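Local coordinates for probable host range protein 2-3 (Myxoma virus, PDB 5CZ3) that probably acts as a poxvirus host-range factor that lets the virus multiply in different cell types, antagonizing a host restriction factor, at residues I22-Y33 with Y111-V120. Numbering follows the deposited sequence.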
ATOM      1  N   ILE A  22       3.274  -5.025   5.166  1.00 41.00           N
ATOM      2  CA  ILE A  22       3.078  -3.649   5.597  1.00 41.29           C
ATOM      3  C   ILE A  22       1.604  -3.461   5.933  1.00 41.83           C
ATOM      4  O   ILE A  22       0.781  -3.238   5.046  1.00 41.61           O
ATOM      5  CB  ILE A  22       3.506  -2.637   4.521  1.00 39.70           C
ATOM      6  CG1 ILE A  22       4.913  -2.957   4.015  1.00 39.15           C
ATOM      7  CG2 ILE A  22       3.455  -1.225   5.074  1.00 40.61           C
ATOM      8  CD1 ILE A  22       5.350  -2.094   2.852  1.00 37.56           C
ATOM      9  N   LYS A  23       1.275  -3.557   7.217  1.00 42.99           N
ATOM     10  CA  LYS A  23      -0.120  -3.624   7.637  1.00 43.80           C
ATOM     11  C   LYS A  23      -0.653  -2.299   8.170  1.00 43.71           C
ATOM     12  O   LYS A  23       0.104  -1.468   8.679  1.00 44.45           O
ATOM     13  CB  LYS A  23      -0.291  -4.716   8.696  1.00 46.73           C
ATOM     14  CG  LYS A  23       0.282  -6.058   8.275  1.00 47.76           C
ATOM     15  CD  LYS A  23      -0.351  -7.200   9.045  1.00 49.95           C
ATOM     16  CE  LYS A  23      -1.762  -7.470   8.554  1.00 49.78           C
ATOM     17  NZ  LYS A  23      -2.368  -8.647   9.233  1.00 53.59           N
ATOM     18  N   HIS A  24      -1.967  -2.121   8.043  1.00 42.86           N
ATOM     19  CA  HIS A  24      -2.672  -0.934   8.523  1.00 42.86           C
ATOM     20  C   HIS A  24      -2.087   0.347   7.930  1.00 42.01           C
ATOM     21  O   HIS A  24      -1.805   1.308   8.645  1.00 42.56           O
ATOM     22  CB  HIS A  24      -2.648  -0.875  10.054  1.00 44.25           C
ATOM     23  CG  HIS A  24      -3.366  -2.013  10.713  1.00 44.86           C
ATOM     24  ND1 HIS A  24      -3.735  -1.990  12.041  1.00 47.08           N
ATOM     25  CD2 HIS A  24      -3.783  -3.207  10.228  1.00 43.73           C
ATOM     26  CE1 HIS A  24      -4.348  -3.121  12.345  1.00 47.09           C
ATOM     27  NE2 HIS A  24      -4.390  -3.876  11.263  1.00 45.30           N
ATOM     28  N   VAL A  25      -1.916   0.343   6.613  1.00 40.41           N
ATOM     29  CA  VAL A  25      -1.380   1.487   5.888  1.00 40.29           C
ATOM     30  C   VAL A  25      -2.393   2.633   5.849  1.00 41.28           C
ATOM     31  O   VAL A  25      -2.027   3.802   5.741  1.00 42.36           O
ATOM     32  CB  VAL A  25      -0.984   1.081   4.453  1.00 38.63           C
ATOM     33  CG1 VAL A  25      -0.392   2.255   3.695  1.00 38.21           C
ATOM     34  CG2 VAL A  25       0.000  -0.075   4.494  1.00 39.18           C
ATOM     35  N   ASN A  26      -3.670   2.282   5.958  1.00 41.77           N
ATOM     36  CA  ASN A  26      -4.764   3.247   5.920  1.00 42.55           C
ATOM     37  C   ASN A  26      -4.653   4.374   6.944  1.00 44.26           C
ATOM     38  O   ASN A  26      -4.136   4.178   8.045  1.00 44.64           O
ATOM     39  CB  ASN A  26      -6.087   2.521   6.138  1.00 42.59           C
ATOM     40  CG  ASN A  26      -6.108   1.750   7.442  1.00 43.22           C
ATOM     41  OD1 ASN A  26      -5.715   0.584   7.494  1.00 42.52           O
ATOM     42  ND2 ASN A  26      -6.556   2.402   8.510  1.00 45.08           N
ATOM     43  N   LEU A  27      -5.147   5.550   6.576  1.00 45.58           N
ATOM     44  CA  LEU A  27      -5.298   6.643   7.529  1.00 47.71           C
ATOM     45  C   LEU A  27      -6.294   6.215   8.600  1.00 48.66           C
ATOM     46  O   LEU A  27      -7.292   5.568   8.286  1.00 48.20           O
ATOM     47  CB  LEU A  27      -5.782   7.916   6.833  1.00 48.91           C
ATOM     48  CG  LEU A  27      -4.990   8.427   5.629  1.00 49.01           C
ATOM     49  CD1 LEU A  27      -5.682   9.638   5.021  1.00 50.83           C
ATOM     50  CD2 LEU A  27      -3.559   8.765   6.023  1.00 50.27           C
ATOM     51  N   PHE A  28      -6.040   6.565   9.858  1.00 49.77           N
ATOM     52  CA  PHE A  28      -6.984   6.187  10.904  1.00 51.51           C
ATOM     53  C   PHE A  28      -8.204   7.107  10.877  1.00 53.75           C
ATOM     54  O   PHE A  28      -9.160   6.907  11.627  1.00 55.12           O
ATOM     55  CB  PHE A  28      -6.326   6.182  12.295  1.00 52.75           C
ATOM     56  CG  PHE A  28      -5.612   7.456  12.662  1.00 52.91           C
ATOM     57  CD1 PHE A  28      -6.319   8.590  13.031  1.00 54.44           C
ATOM     58  CD2 PHE A  28      -4.227   7.500  12.697  1.00 51.88           C
ATOM     59  CE1 PHE A  28      -5.657   9.754  13.388  1.00 55.72           C
ATOM     60  CE2 PHE A  28      -3.560   8.657  13.055  1.00 53.13           C
ATOM     61  CZ  PHE A  28      -4.277   9.786  13.403  1.00 55.05           C
ATOM     62  N   ASP A  29      -8.159   8.106  10.000  1.00 54.10           N
ATOM     63  CA  ASP A  29      -9.320   8.938   9.701  1.00 56.12           C
ATOM     64  C   ASP A  29      -9.111   9.719   8.408  1.00 55.52           C
ATOM     65  O   ASP A  29      -8.137  10.461   8.272  1.00 55.68           O
ATOM     66  CB  ASP A  29      -9.618   9.901  10.848  1.00 59.53           C
ATOM     67  CG  ASP A  29     -10.870  10.718  10.605  1.00 62.84           C
ATOM     68  OD1 ASP A  29     -11.979  10.193  10.837  1.00 64.64           O
ATOM     69  OD2 ASP A  29     -10.746  11.887  10.180  1.00 64.20           O
ATOM     70  N   GLY A  30     -10.031   9.550   7.464  1.00 55.08           N
ATOM     71  CA  GLY A  30      -9.980  10.272   6.205  1.00 55.11           C
ATOM     72  C   GLY A  30     -10.327   9.399   5.015  1.00 53.22           C
ATOM     73  O   GLY A  30      -9.899   8.247   4.939  1.00 50.82           O
ATOM     74  N   ASP A  31     -11.107   9.943   4.084  1.00 54.27           N
ATOM     75  CA  ASP A  31     -11.469   9.209   2.876  1.00 52.59           C
ATOM     76  C   ASP A  31     -10.337   9.268   1.858  1.00 50.28           C
ATOM     77  O   ASP A  31     -10.459   9.899   0.806  1.00 50.90           O
ATOM     78  CB  ASP A  31     -12.760   9.757   2.265  1.00 54.99           C
ATOM     79  CG  ASP A  31     -13.226   8.949   1.066  1.00 54.35           C
ATOM     80  OD1 ASP A  31     -12.888   7.749   0.991  1.00 52.42           O
ATOM     81  OD2 ASP A  31     -13.923   9.513   0.197  1.00 56.21           O
ATOM     82  N   SER A  32      -9.234   8.607   2.185  1.00 48.32           N
ATOM     83  CA  SER A  32      -8.067   8.578   1.318  1.00 47.62           C
ATOM     84  C   SER A  32      -7.124   7.472   1.761  1.00 47.67           C
ATOM     85  O   SER A  32      -7.078   7.116   2.938  1.00 47.03           O
ATOM     86  CB  SER A  32      -7.344   9.926   1.333  1.00 48.05           C
ATOM     87  OG  SER A  32      -6.396  10.010   0.284  1.00 46.51           O
ATOM     88  N   TYR A  33      -6.362   6.938   0.822  1.00 49.04           N
ATOM     89  CA  TYR A  33      -5.395   5.902   1.102  1.00 49.21           C
ATOM     90  C   TYR A  33      -4.215   5.951   0.159  1.00 47.17           C
ATOM     91  O   TYR A  33      -4.311   6.429  -0.930  1.00 48.12           O
ATOM     92  CB  TYR A  33      -6.033   4.526   1.107  1.00 51.30           C
ATOM     93  CG  TYR A  33      -7.267   4.378   0.276  1.00 54.27           C
ATOM     94  CD1 TYR A  33      -7.190   4.286  -1.093  1.00 55.67           C
ATOM     95  CD2 TYR A  33      -8.506   4.296   0.864  1.00 56.24           C
ATOM     96  CE1 TYR A  33      -8.310   4.135  -1.847  1.00 58.81           C
ATOM     97  CE2 TYR A  33      -9.628   4.143   0.116  1.00 58.66           C
ATOM     98  CZ  TYR A  33      -9.519   4.067  -1.235  1.00 61.08           C
ATOM     99  OH  TYR A  33     -10.630   3.916  -1.986  1.00 65.91           O
ATOM    100  N   TYR A 111      -3.975  15.245   1.715  1.00 55.01           N
ATOM    101  CA  TYR A 111      -4.058  13.799   1.868  1.00 50.93           C
ATOM    102  C   TYR A 111      -2.699  13.121   1.706  1.00 49.96           C
ATOM    103  O   TYR A 111      -2.318  12.284   2.519  1.00 48.01           O
ATOM    104  CB  TYR A 111      -5.045  13.217   0.855  1.00 50.21           C
ATOM    105  CG  TYR A 111      -6.489  13.272   1.295  1.00 50.73           C
ATOM    106  CD1 TYR A 111      -6.826  13.254   2.642  1.00 50.06           C
ATOM    107  CD2 TYR A 111      -7.517  13.336   0.364  1.00 52.23           C
ATOM    108  CE1 TYR A 111      -8.147  13.299   3.049  1.00 50.71           C
ATOM    109  CE2 TYR A 111      -8.841  13.382   0.760  1.00 52.65           C
ATOM    110  CZ  TYR A 111      -9.150  13.363   2.103  1.00 51.94           C
ATOM    111  OH  TYR A 111     -10.465  13.408   2.502  1.00 53.06           O
ATOM    112  N   THR A 112      -1.971  13.481   0.655  1.00 52.92           N
ATOM    113  CA  THR A 112      -0.728  12.789   0.326  1.00 53.70           C
ATOM    114  C   THR A 112       0.368  13.018   1.363  1.00 56.04           C
ATOM    115  O   THR A 112       1.257  12.182   1.524  1.00 54.87           O
ATOM    116  CB  THR A 112      -0.195  13.214  -1.056  1.00 55.22           C
ATOM    117  OG1 THR A 112       0.213  14.587  -1.016  1.00 57.94           O
ATOM    118  CG2 THR A 112      -1.264  13.027  -2.121  1.00 55.61           C
ATOM    119  N   ASP A 113       0.302  14.146   2.065  1.00 60.05           N
ATOM    120  CA  ASP A 113       1.320  14.481   3.058  1.00 61.53           C
ATOM    121  C   ASP A 113       1.207  13.630   4.316  1.00 58.92           C
ATOM    122  O   ASP A 113       2.155  13.539   5.091  1.00 60.06           O
ATOM    123  CB  ASP A 113       1.243  15.961   3.438  1.00 66.24           C
ATOM    124  CG  ASP A 113       1.725  16.874   2.328  1.00 72.06           C
ATOM    125  OD1 ASP A 113       2.341  16.369   1.368  1.00 73.97           O
ATOM    126  OD2 ASP A 113       1.487  18.098   2.419  1.00 76.53           O
ATOM    127  N   VAL A 114       0.050  13.010   4.527  1.00 56.44           N
ATOM    128  CA  VAL A 114      -0.126  12.168   5.705  1.00 53.47           C
ATOM    129  C   VAL A 114      -0.153  10.685   5.346  1.00 50.38           C
ATOM    130  O   VAL A 114      -0.445   9.842   6.195  1.00 49.55           O
ATOM    131  CB  VAL A 114      -1.407  12.535   6.485  1.00 53.67           C
ATOM    132  CG1 VAL A 114      -1.205  13.838   7.249  1.00 56.29           C
ATOM    133  CG2 VAL A 114      -2.602  12.628   5.560  1.00 53.69           C
ATOM    134  N   TYR A 115       0.155  10.367   4.092  1.00 48.56           N
ATOM    135  CA  TYR A 115       0.439   8.987   3.718  1.00 45.92           C
ATOM    136  C   TYR A 115       1.700   8.545   4.450  1.00 45.12           C
ATOM    137  O   TYR A 115       2.616   9.345   4.646  1.00 46.65           O
ATOM    138  CB  TYR A 115       0.641   8.832   2.206  1.00 45.70           C
ATOM    139  CG  TYR A 115      -0.598   8.980   1.347  1.00 45.08           C
ATOM    140  CD1 TYR A 115      -1.870   9.016   1.906  1.00 43.53           C
ATOM    141  CD2 TYR A 115      -0.490   9.064  -0.039  1.00 45.68           C
ATOM    142  CE1 TYR A 115      -2.999   9.147   1.106  1.00 44.10           C
ATOM    143  CE2 TYR A 115      -1.606   9.194  -0.842  1.00 45.63           C
ATOM    144  CZ  TYR A 115      -2.857   9.235  -0.268  1.00 45.11           C
ATOM    145  OH  TYR A 115      -3.966   9.363  -1.074  1.00 45.74           O
ATOM    146  N   PRO A 116       1.760   7.272   4.858  1.00 42.54           N
ATOM    147  CA  PRO A 116       2.992   6.792   5.488  1.00 42.63           C
ATOM    148  C   PRO A 116       4.090   6.533   4.457  1.00 43.39           C
ATOM    149  O   PRO A 116       3.794   6.262   3.292  1.00 42.37           O
ATOM    150  CB  PRO A 116       2.552   5.496   6.171  1.00 40.87           C
ATOM    151  CG  PRO A 116       1.420   5.012   5.335  1.00 39.99           C
ATOM    152  CD  PRO A 116       0.705   6.244   4.845  1.00 40.69           C
ATOM    153  N   THR A 117       5.345   6.625   4.888  1.00 44.78           N
ATOM    154  CA  THR A 117       6.480   6.413   3.997  1.00 45.68           C
ATOM    155  C   THR A 117       7.395   5.322   4.539  1.00 46.51           C
ATOM    156  O   THR A 117       7.833   5.381   5.688  1.00 47.62           O
ATOM    157  CB  THR A 117       7.290   7.707   3.798  1.00 48.51           C
ATOM    158  OG1 THR A 117       6.422   8.747   3.332  1.00 48.78           O
ATOM    159  CG2 THR A 117       8.406   7.490   2.789  1.00 50.16           C
ATOM    160  N   PHE A 118       7.678   4.328   3.704  1.00 47.29           N
ATOM    161  CA  PHE A 118       8.490   3.192   4.119  1.00 49.31           C
ATOM    162  C   PHE A 118       9.732   3.038   3.259  1.00 50.36           C
ATOM    163  O   PHE A 118       9.805   3.560   2.146  1.00 50.64           O
ATOM    164  CB  PHE A 118       7.681   1.895   4.060  1.00 49.43           C
ATOM    165  CG  PHE A 118       6.326   1.993   4.686  1.00 49.41           C
ATOM    166  CD1 PHE A 118       6.158   1.777   6.042  1.00 49.88           C
ATOM    167  CD2 PHE A 118       5.213   2.290   3.915  1.00 48.87           C
ATOM    168  CE1 PHE A 118       4.908   1.863   6.622  1.00 49.47           C
ATOM    169  CE2 PHE A 118       3.960   2.379   4.487  1.00 48.08           C
ATOM    170  CZ  PHE A 118       3.807   2.167   5.843  1.00 48.10           C
ATOM    171  N   LEU A 119      10.707   2.311   3.789  1.00 50.87           N
ATOM    172  CA  LEU A 119      11.852   1.870   3.007  1.00 51.48           C
ATOM    173  C   LEU A 119      11.888   0.355   3.042  1.00 50.06           C
ATOM    174  O   LEU A 119      11.726  -0.245   4.104  1.00 49.44           O
ATOM    175  CB  LEU A 119      13.163   2.444   3.552  1.00 54.00           C
ATOM    176  N   VAL A 120      12.108  -0.265   1.889  1.00 49.70           N
ATOM    177  CA  VAL A 120      12.236  -1.714   1.832  1.00 50.27           C
ATOM    178  C   VAL A 120      13.450  -2.126   1.004  1.00 53.62           C
ATOM    179  O   VAL A 120      13.516  -1.862  -0.196  1.00 54.95           O
ATOM    180  CB  VAL A 120      10.973  -2.375   1.247  1.00 47.87           C
ATOM    181  CG1 VAL A 120      11.170  -3.878   1.130  1.00 48.31           C
ATOM    182  CG2 VAL A 120       9.756  -2.060   2.105  1.00 45.58           C
TER
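In Ser32 the hydroxyl stands opposite the backbone N (chi1 -167°), which turns OG to Tyr115; the backbone itself brings CB over Tyr111. The CB is centred over one face of the Tyr111 ring, 3.5 Å from its centroid and 12° off the normal, a CH-pi contact. Tyr115 has CG on the far side from its carbonyl carbon (chi1 -71°), and its phenol reaches back to the loop. Its OH donates a hydrogen bond of 2.9 Å to Ser32 OG, which sits at the ring edge, in the ring plane. Tyr33 O also lies 3.0 Å from Tyr115 OH. Ser32 OG is further bonded to Asp106 and Ser105, so several partners fix this buried hydroxyl. At the outer end of Tyr111, OH is hydrogen-bonded to Glu5, which also accepts from the backbone N of Asp31. The ring is thus held by its face and by its polar end.

The Leu27 methyls come loosely toward the Tyr111 and Tyr115 rings, one to each. Its CD2 comes to 3.3 Å from Val114 O and touches Val114 CG2. Beyond it the contact is apolar. Val25 CG1 meets Pro116 CG at 3.7 Å, the two side chains crossing at about a right angle. The same methyl faces the edge of Phe118. Ile22 CG2 lies over one face of that ring, offset toward CZ, 3.7 Å from the centroid, in a second CH-pi contact.

Ile22 belongs to the strand 20-23 of one sheet, and Phe118 to the strand 117-121 of the other. Their contact is therefore part of the core of the beta-sandwich. The chemistry divides in two: greasy groups fill the space between the sheets, while the loop before strand 34-40 is tied to residues 111-115 around the buried Ser32 hydroxyl.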